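Local coordinates for protein C-domain type II peptide synthetase (Streptomyces globisporus, PDB 4ZNM) that is a free-standing (type II) condensation-domain protein of the peptide synthetase family, built as two lobes, each around its own beta-sheet, at residues 69-74 and 171-175; 60-64 and 98-102; 228-234 and 431-437. Where two conformers were deposited one is given. Residues are numbered along the deposited sequence.

Contact 1: residues 69-74 and 171-175; sequences DVVVRH and DLLNL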
loop_
_atom_site.group_PDB
_atom_site.type_symbol
_atom_site.label_atom_id
_atom_site.label_comp_id
_atom_site.label_asym_id
_atom_site.label_seq_id
_atom_site.Cartn_x
_atom_site.Cartn_y
_atom_site.Cartn_z
ATOM N N ASP A 69 15.641 2.420 -19.126
ATOM C CA ASP A 69 14.527 2.664 -20.069
ATOM C C ASP A 69 13.237 2.988 -19.314
ATOM O O ASP A 69 12.468 3.864 -19.718
ATOM C CB ASP A 69 14.250 1.439 -20.958
ATOM C CG ASP A 69 15.348 1.157 -21.969
ATOM O OD1 ASP A 69 16.169 2.062 -22.219
ATOM O OD2 ASP A 69 15.369 0.024 -22.545
ATOM N N VAL A 70 13.013 2.277 -18.210
ATOM C CA VAL A 70 11.748 2.373 -17.499
ATOM C C VAL A 70 11.697 3.653 -16.671
ATOM O O VAL A 70 10.611 4.158 -16.375
ATOM C CB VAL A 70 11.485 1.117 -16.624
ATOM C CG1 VAL A 70 12.267 1.136 -15.306
ATOM C CG2 VAL A 70 9.994 0.999 -16.321
ATOM N N VAL A 71 12.863 4.198 -16.331
ATOM C CA VAL A 71 12.933 5.483 -15.655
ATOM C C VAL A 71 12.729 6.610 -16.670
ATOM O O VAL A 71 12.058 7.598 -16.370
ATOM C CB VAL A 71 14.263 5.649 -14.913
ATOM C CG1 VAL A 71 14.426 7.091 -14.430
ATOM C CG2 VAL A 71 14.298 4.673 -13.706
ATOM N N VAL A 72 13.278 6.457 -17.873
ATOM C CA VAL A 72 13.054 7.456 -18.910
ATOM C C VAL A 72 11.563 7.471 -19.241
ATOM O O VAL A 72 10.989 8.520 -19.458
ATOM C CB VAL A 72 13.865 7.196 -20.145
ATOM C CG1 VAL A 72 13.382 8.068 -21.289
ATOM C CG2 VAL A 72 15.371 7.407 -19.872
ATOM N N ARG A 73 10.958 6.290 -19.274
ATOM C CA ARG A 73 9.555 6.131 -19.656
ATOM C C ARG A 73 8.556 6.834 -18.729
ATOM O O ARG A 73 7.545 7.353 -19.192
ATOM C CB ARG A 73 9.232 4.641 -19.696
ATOM C CG ARG A 73 7.784 4.293 -19.924
ATOM C CD ARG A 73 7.646 2.811 -20.224
ATOM N NE ARG A 73 6.249 2.425 -20.278
ATOM C CZ ARG A 73 5.500 2.428 -21.375
ATOM N NH1 ARG A 73 6.012 2.759 -22.564
ATOM N NH2 ARG A 73 4.225 2.075 -21.281
ATOM N N HIS A 74 8.838 6.828 -17.431
ATOM C CA HIS A 74 7.891 7.315 -16.421
ATOM C C HIS A 74 8.447 8.533 -15.672
ATOM O O HIS A 74 9.352 8.406 -14.834
ATOM C CB HIS A 74 7.561 6.214 -15.419
ATOM C CG HIS A 74 6.837 5.057 -16.023
ATOM N ND1 HIS A 74 5.549 5.159 -16.511
ATOM C CD2 HIS A 74 7.220 3.772 -16.235
ATOM C CE1 HIS A 74 5.181 3.993 -17.017
ATOM N NE2 HIS A 74 6.176 3.134 -16.855
ATOM N N ASP A 171 6.539 -3.283 -17.437
ATOM C CA ASP A 171 7.245 -2.481 -18.411
ATOM C C ASP A 171 8.712 -2.911 -18.495
ATOM O O ASP A 171 9.266 -3.015 -19.580
ATOM C CB ASP A 171 7.148 -1.017 -18.033
ATOM C CG ASP A 171 5.746 -0.418 -18.276
ATOM O OD1 ASP A 171 4.804 -1.156 -18.678
ATOM O OD2 ASP A 171 5.611 0.810 -18.060
ATOM N N LEU A 172 9.334 -3.112 -17.340
ATOM C CA LEU A 172 10.760 -3.448 -17.276
ATOM C C LEU A 172 11.073 -4.724 -18.025
ATOM O O LEU A 172 11.990 -4.767 -18.836
ATOM C CB LEU A 172 11.213 -3.607 -15.835
ATOM C CG LEU A 172 12.616 -4.174 -15.644
ATOM C CD1 LEU A 172 13.612 -3.141 -16.137
ATOM C CD2 LEU A 172 12.853 -4.547 -14.204
ATOM N N LEU A 173 10.309 -5.773 -17.731
ATOM C CA LEU A 173 10.575 -7.066 -18.343
ATOM C C LEU A 173 10.183 -7.097 -19.821
ATOM O O LEU A 173 10.796 -7.820 -20.615
ATOM C CB LEU A 173 9.874 -8.158 -17.531
ATOM C CG LEU A 173 10.481 -8.184 -16.093
ATOM C CD1 LEU A 173 9.866 -9.293 -15.312
ATOM C CD2 LEU A 173 11.983 -8.399 -16.094
ATOM N N ASN A 174 9.217 -6.275 -20.208
ATOM C CA ASN A 174 8.871 -6.119 -21.630
ATOM C C ASN A 174 9.988 -5.395 -22.388
ATOM O O ASN A 174 10.418 -5.837 -23.442
ATOM C CB ASN A 174 7.559 -5.351 -21.752
ATOM C CG ASN A 174 7.177 -5.040 -23.183
ATOM O OD1 ASN A 174 7.791 -4.200 -23.844
ATOM N ND2 ASN A 174 6.125 -5.688 -23.653
ATOM N N LEU A 175 10.465 -4.277 -21.838
ATOM C CA LEU A 175 11.537 -3.523 -22.491
ATOM C C LEU A 175 12.832 -4.379 -22.564
ATOM O O LEU A 175 13.582 -4.311 -23.537
ATOM C CB LEU A 175 11.797 -2.206 -21.743
ATOM C CG LEU A 175 10.610 -1.227 -21.844
ATOM C CD1 LEU A 175 10.787 -0.101 -20.890
ATOM C CD2 LEU A 175 10.408 -0.680 -23.296
HETATM O O HOH W 1 3.146 1.638 -18.762
#

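Contact 2: residues 60-64 and 98-102; sequences EETLR and AALEV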
loop_
_atom_site.group_PDB
_atom_site.type_symbol
_atom_site.label_atom_id
_atom_site.label_comp_id
_atom_site.label_asym_id
_atom_site.label_seq_id
_atom_site.Cartn_x
_atom_site.Cartn_y
_atom_site.Cartn_z
ATOM N N GLU A 60 22.439 -9.603 -17.573
ATOM C CA GLU A 60 22.389 -8.574 -16.546
ATOM C C GLU A 60 22.564 -7.182 -17.120
ATOM O O GLU A 60 21.874 -6.241 -16.735
ATOM C CB GLU A 60 23.470 -8.848 -15.514
ATOM C CG GLU A 60 23.196 -10.075 -14.652
ATOM C CD GLU A 60 24.429 -10.566 -13.872
ATOM O OE1 GLU A 60 25.429 -9.806 -13.716
ATOM O OE2 GLU A 60 24.402 -11.755 -13.439
ATOM N N GLU A 61 23.478 -7.054 -18.070
ATOM C CA GLU A 61 23.746 -5.757 -18.681
ATOM C C GLU A 61 22.519 -5.219 -19.402
ATOM O O GLU A 61 22.266 -4.021 -19.394
ATOM C CB GLU A 61 24.918 -5.862 -19.663
ATOM C CG GLU A 61 25.188 -4.584 -20.435
ATOM C CD GLU A 61 26.403 -4.698 -21.336
ATOM O OE1 GLU A 61 26.557 -3.837 -22.230
ATOM O OE2 GLU A 61 27.197 -5.647 -21.153
ATOM N N THR A 62 21.759 -6.107 -20.040
ATOM C CA THR A 62 20.566 -5.684 -20.763
ATOM C C THR A 62 19.452 -5.353 -19.784
ATOM O O THR A 62 18.677 -4.449 -20.024
ATOM C CB THR A 62 20.108 -6.766 -21.765
ATOM O OG1 THR A 62 21.179 -7.047 -22.654
ATOM C CG2 THR A 62 18.896 -6.291 -22.626
ATOM N N LEU A 63 19.391 -6.065 -18.666
ATOM C CA LEU A 63 18.387 -5.774 -17.658
ATOM C C LEU A 63 18.650 -4.397 -17.054
ATOM O O LEU A 63 17.705 -3.653 -16.785
ATOM C CB LEU A 63 18.354 -6.845 -16.561
ATOM C CG LEU A 63 17.265 -6.637 -15.525
ATOM C CD1 LEU A 63 15.877 -6.850 -16.126
ATOM C CD2 LEU A 63 17.449 -7.595 -14.364
ATOM N N ARG A 64 19.921 -4.040 -16.895
ATOM C CA ARG A 64 20.284 -2.746 -16.351
ATOM C C ARG A 64 19.872 -1.640 -17.312
ATOM O O ARG A 64 19.305 -0.614 -16.908
ATOM C CB ARG A 64 21.763 -2.689 -16.071
ATOM C CG ARG A 64 22.230 -1.362 -15.573
ATOM C CD ARG A 64 23.668 -1.477 -15.078
ATOM N NE ARG A 64 24.595 -1.618 -16.165
ATOM C CZ ARG A 64 25.301 -2.721 -16.448
ATOM N NH1 ARG A 64 26.109 -2.729 -17.493
ATOM N NH2 ARG A 64 25.194 -3.822 -15.724
ATOM N N ALA A 98 21.796 4.411 -15.467
ATOM C CA ALA A 98 21.191 3.097 -15.245
ATOM C C ALA A 98 22.040 2.295 -14.259
ATOM O O ALA A 98 23.257 2.236 -14.438
ATOM C CB ALA A 98 21.075 2.359 -16.538
ATOM N N ALA A 99 21.419 1.681 -13.251
ATOM C CA ALA A 99 22.170 0.994 -12.197
ATOM C C ALA A 99 21.479 -0.315 -11.806
ATOM O O ALA A 99 20.247 -0.419 -11.817
ATOM C CB ALA A 99 22.326 1.892 -10.968
ATOM N N LEU A 100 22.281 -1.354 -11.559
ATOM C CA LEU A 100 21.706 -2.611 -11.085
ATOM C C LEU A 100 22.702 -3.264 -10.175
ATOM O O LEU A 100 23.887 -3.342 -10.499
ATOM C CB LEU A 100 21.338 -3.526 -12.242
ATOM C CG LEU A 100 20.899 -4.946 -11.863
ATOM C CD1 LEU A 100 19.592 -4.958 -11.076
ATOM C CD2 LEU A 100 20.804 -5.818 -13.134
ATOM N N GLU A 101 22.237 -3.665 -8.997
ATOM C CA GLU A 101 23.073 -4.449 -8.099
ATOM C C GLU A 101 22.710 -5.934 -8.264
ATOM O O GLU A 101 21.531 -6.278 -8.306
ATOM C CB GLU A 101 22.898 -4.023 -6.647
ATOM C CG GLU A 101 23.725 -4.903 -5.704
ATOM C CD GLU A 101 23.488 -4.554 -4.216
ATOM O OE1 GLU A 101 22.698 -3.615 -3.943
ATOM O OE2 GLU A 101 24.093 -5.230 -3.342
ATOM N N VAL A 102 23.724 -6.796 -8.346
ATOM C CA VAL A 102 23.496 -8.239 -8.449
ATOM C C VAL A 102 24.200 -8.955 -7.306
ATOM O O VAL A 102 25.326 -8.616 -6.952
ATOM C CB VAL A 102 23.982 -8.807 -9.800
ATOM C CG1 VAL A 102 23.572 -10.277 -9.945
ATOM C CG2 VAL A 102 23.390 -8.027 -10.964
HETATM O O HOH W 2 24.299 -4.771 -13.195
#

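Contact 3: residues 228-234 and 431-437; sequences LETDIPR and NRFKDET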
loop_
_atom_site.group_PDB
_atom_site.type_symbol
_atom_site.label_atom_id
_atom_site.label_comp_id
_atom_site.label_asym_id
_atom_site.label_seq_id
_atom_site.Cartn_x
_atom_site.Cartn_y
_atom_site.Cartn_z
ATOM N N LEU A 228 -6.180 3.946 18.353
ATOM C CA LEU A 228 -5.620 2.838 19.135
ATOM C C LEU A 228 -4.692 3.368 20.219
ATOM O O LEU A 228 -3.804 4.183 19.937
ATOM C CB LEU A 228 -4.836 1.886 18.233
ATOM C CG LEU A 228 -5.613 1.224 17.105
ATOM C CD1 LEU A 228 -4.643 0.364 16.314
ATOM C CD2 LEU A 228 -6.775 0.405 17.675
ATOM N N GLU A 229 -4.859 2.896 21.449
ATOM C CA GLU A 229 -4.030 3.403 22.526
ATOM C C GLU A 229 -2.635 2.860 22.327
ATOM O O GLU A 229 -2.452 1.646 22.168
ATOM C CB GLU A 229 -4.572 3.000 23.903
ATOM C CG GLU A 229 -3.829 3.648 25.057
ATOM C CD GLU A 229 -4.388 3.239 26.408
ATOM O OE1 GLU A 229 -5.237 2.321 26.449
ATOM O OE2 GLU A 229 -3.975 3.836 27.424
ATOM N N THR A 230 -1.652 3.755 22.359
ATOM C CA THR A 230 -0.273 3.363 22.149
ATOM C C THR A 230 0.384 2.944 23.445
ATOM O O THR A 230 -0.075 3.301 24.519
ATOM C CB THR A 230 0.522 4.489 21.533
ATOM O OG1 THR A 230 0.337 5.691 22.297
ATOM C CG2 THR A 230 0.068 4.730 20.098
ATOM N N ASP A 231 1.465 2.178 23.323
ATOM C CA ASP A 231 2.251 1.742 24.479
ATOM C C ASP A 231 3.193 2.828 24.939
ATOM O O ASP A 231 3.513 2.892 26.109
ATOM C CB ASP A 231 3.083 0.502 24.161
ATOM C CG ASP A 231 2.237 -0.709 23.824
ATOM O OD1 ASP A 231 1.168 -0.853 24.445
ATOM O OD2 ASP A 231 2.662 -1.524 22.948
ATOM N N ILE A 232 3.651 3.657 24.004
ATOM C CA ILE A 232 4.623 4.687 24.295
ATOM C C ILE A 232 4.042 5.996 23.774
ATOM O O ILE A 232 3.625 6.080 22.591
ATOM C CB ILE A 232 6.001 4.383 23.649
ATOM C CG1 ILE A 232 6.518 2.993 24.067
ATOM C CG2 ILE A 232 6.995 5.456 24.048
ATOM C CD1 ILE A 232 7.569 2.409 23.114
ATOM N N PRO A 233 4.005 7.027 24.633
ATOM C CA PRO A 233 3.417 8.286 24.174
ATOM C C PRO A 233 4.272 9.041 23.186
ATOM O O PRO A 233 5.494 8.934 23.139
ATOM C CB PRO A 233 3.264 9.099 25.457
ATOM C CG PRO A 233 4.292 8.576 26.374
ATOM C CD PRO A 233 4.378 7.086 26.054
ATOM N N ARG A 234 3.571 9.809 22.375
ATOM C CA ARG A 234 4.161 10.720 21.436
ATOM C C ARG A 234 5.238 11.564 22.119
ATOM O O ARG A 234 6.343 11.694 21.605
ATOM C CB ARG A 234 3.029 11.582 20.840
ATOM C CG ARG A 234 3.413 12.342 19.595
ATOM C CD ARG A 234 2.195 13.177 19.063
ATOM N NE ARG A 234 2.493 13.648 17.723
ATOM C CZ ARG A 234 2.265 12.941 16.622
ATOM N NH1 ARG A 234 2.604 13.441 15.440
ATOM N NH2 ARG A 234 1.695 11.740 16.701
ATOM N N ASN A 431 8.405 3.490 17.817
ATOM C CA ASN A 431 8.438 4.539 18.839
ATOM C C ASN A 431 7.089 4.692 19.586
ATOM O O ASN A 431 6.966 5.522 20.480
ATOM C CB ASN A 431 8.830 5.877 18.218
ATOM C CG ASN A 431 8.043 6.187 16.975
ATOM O OD1 ASN A 431 8.009 5.390 16.055
ATOM N ND2 ASN A 431 7.419 7.351 16.934
ATOM N N ARG A 432 6.093 3.882 19.246
ATOM C CA ARG A 432 4.772 4.012 19.849
ATOM C C ARG A 432 4.234 2.671 20.311
ATOM O O ARG A 432 3.503 2.608 21.277
ATOM C CB ARG A 432 3.789 4.633 18.848
ATOM C CG ARG A 432 4.125 6.077 18.422
ATOM C CD ARG A 432 4.134 7.102 19.589
ATOM N NE ARG A 432 2.838 7.305 20.213
ATOM C CZ ARG A 432 1.912 8.139 19.760
ATOM N NH1 ARG A 432 2.127 8.838 18.657
ATOM N NH2 ARG A 432 0.752 8.253 20.409
ATOM N N PHE A 433 4.578 1.594 19.607
ATOM C CA PHE A 433 4.072 0.276 19.976
ATOM C C PHE A 433 5.174 -0.721 20.159
ATOM O O PHE A 433 6.111 -0.769 19.365
ATOM C CB PHE A 433 3.104 -0.263 18.911
ATOM C CG PHE A 433 1.723 0.325 18.988
ATOM C CD1 PHE A 433 0.841 -0.090 19.984
ATOM C CD2 PHE A 433 1.303 1.279 18.071
ATOM C CE1 PHE A 433 -0.449 0.437 20.058
ATOM C CE2 PHE A 433 0.030 1.815 18.123
ATOM C CZ PHE A 433 -0.864 1.384 19.115
ATOM N N LYS A 434 5.014 -1.556 21.180
ATOM C CA LYS A 434 5.802 -2.766 21.341
ATOM C C LYS A 434 5.334 -3.886 20.420
ATOM O O LYS A 434 4.134 -3.992 20.102
ATOM C CB LYS A 434 5.721 -3.237 22.785
ATOM C CG LYS A 434 6.431 -2.323 23.758
ATOM C CD LYS A 434 5.854 -2.495 25.148
ATOM C CE LYS A 434 6.905 -2.297 26.226
ATOM N NZ LYS A 434 6.321 -1.658 27.434
ATOM N N ASP A 435 6.274 -4.744 20.026
ATOM C CA ASP A 435 5.984 -5.838 19.078
ATOM C C ASP A 435 4.924 -6.816 19.595
ATOM O O ASP A 435 4.093 -7.310 18.832
ATOM C CB ASP A 435 7.257 -6.621 18.762
ATOM C CG ASP A 435 8.321 -5.761 18.099
ATOM O OD1 ASP A 435 7.962 -4.857 17.314
ATOM O OD2 ASP A 435 9.524 -5.988 18.371
ATOM N N GLU A 436 4.971 -7.077 20.896
ATOM C CA GLU A 436 4.064 -8.001 21.564
ATOM C C GLU A 436 2.608 -7.524 21.504
ATOM O O GLU A 436 1.687 -8.299 21.291
ATOM C CB GLU A 436 4.495 -8.169 23.020
ATOM C CG GLU A 436 5.858 -8.846 23.187
ATOM C CD GLU A 436 7.071 -7.954 22.820
ATOM O OE1 GLU A 436 6.930 -6.699 22.736
ATOM O OE2 GLU A 436 8.175 -8.527 22.623
ATOM N N THR A 437 2.409 -6.237 21.714
ATOM C CA THR A 437 1.089 -5.639 21.623
ATOM C C THR A 437 0.498 -5.877 20.246
ATOM O O THR A 437 -0.666 -6.232 20.111
ATOM C CB THR A 437 1.151 -4.127 21.875
ATOM O OG1 THR A 437 1.743 -3.914 23.146
ATOM C CG2 THR A 437 -0.228 -3.486 21.825
HETATM O O HOH W 3 7.705 8.100 21.491
HETATM O O HOH W 4 -0.170 10.492 17.801
#

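Contact 1: residues 69-74 and 171-175
One carboxylate oxygen gathers three polar partners here. Asp171 OD2 accepts a hydrogen bond from His74 NE2 at 2.7 Å. It also accepts one from Arg73 NE at 2.8 Å, which is part of a salt bridge. Water 1 donates to the same Asp171 OD2 at 2.7 Å and accepts from Arg73 NH2 at 2.8 Å, so the guanidinium reaches the carboxylate both directly and through water. Both side chains meet OD2 edge-on, near the planes of the guanidinium and the imidazole. Arg73 NH2 also makes a hydrogen bond to Pro188 O. Arg73 and His74 open the Arg-His-Glu-x-Leu-Arg sequence motif of condensation domains. His74 is the first residue past helix 60-73, so the carboxylate ties the end of that helix to helix 162-180. The two helical segments cross at 123°, with axes 9.9 Å apart at closest approach. Apolar contacts fill the rest. Leu175 CD1 lies 3.8 Å from Asp69 CB and 4.3 Å from Arg73 CD. Val70 CG2 packs 3.9 Å from Asp171 CB. The carboxylate of Asp69 turns to a different partner, forming a salt bridge with Arg179 further along helix 162-180.

Contact 2: residues 60-64 and 98-102
Ala98 begins the contact. Its CB rests 3.5 Å from Arg64 O and 4.0 Å from Arg64 CG. Ala99 points its CB away from the helix and meets it through the backbone, with Ala99 N 3.9 Å from Arg64 CG. Leu100 makes the central contact. Its CD2 packs 4.0 Å from Leu63 CD2 and 3.8 Å from Glu60 O, so it covers the first turn of helix 60-73. Its CB lies 3.9 Å from Arg64 CB, and Leu100 N is 3.8 Å from Arg64 CD. The aliphatic part of the Arg64 side chain therefore lies along the backbone of residues 98-100, before chi3 (p) bends the chain. No direct hydrogen bond joins the segments. Water 2 makes the polar link instead, accepting from Arg64 NH2 at 2.8 Å and donating to Leu100 O at 3.1 Å. Glu101 takes no part in the helix contact and pairs through its backbone with Ala139 and Leu141. Val102 closes the contact, its CG2 3.9 Å from Glu60 OE1. The carboxylate of Glu60 also forms a salt bridge with Arg143. Strand 101-104 is an outermost strand of a six-stranded mixed sheet and runs parallel to strand 137-143. The start of helix 60-73 packs against this sheet edge, while Leu63 also touches Tyr176 of helix 162-180.

Contact 3: residues 228-234 and 431-437
Asp231 OD2 accepts two hydrogen bonds, from Thr437 OG1 at 2.6 Å and from Lys434 N at 2.9 Å. Lys434 holds the N-cap position, so this carboxylate fastens the start of helix 435-454. Arg432 bonds through side chain and backbone. Its NE donates to Ile232 O at 2.8 Å and its NH2 to Thr230 OG1 at 3.2 Å. Arg432 O accepts from Ile232 N at 2.9 Å and, weakly, from Asp231 N at 2.9 Å. Water 3 donates to Pro233 O and Asn431 O, both at 2.9 Å. Arg234 comes close to Arg432, NH2 to NH1 3.5 Å, but pairs with Asp408. Further out, Thr230 sits over one face of the Phe433 ring, with Thr230 CG2 3.5 Å from Phe433 CE2. Leu228 CB lies 4.1 Å from Phe433 CZ, and both residues also touch Val410. The contact joins edge strand 227-229 of a five-stranded mixed sheet, and the loop after it, to the turn between strand 422-429 and helix 435-454, in the C-terminal lobe of the condensation-domain fold.

In the fold
Contacts 1 and 2 share helix 60-73 in the N-terminal lobe. Their centres are 13 Å apart, and they touch: Leu172 CD1 is 4.2 Å from Leu63 O, and Leu173 CD2 is 4.2 Å from Leu63 CD1. Contact 2 joins the start of the helix to the sheet edge; contact 1 joins its end to helix 162-180. That second helix directly follows the His-His-x-x-x-Asp motif of condensation domains. A sodium ion lies about 11 Å from the side chain of Ala99 in contact 2. Contact 3 belongs to the other lobe, its centre 41 Å from each of the other two. Its nearest atoms are about 30 Å from contact 1 and 26 Å from contact 2.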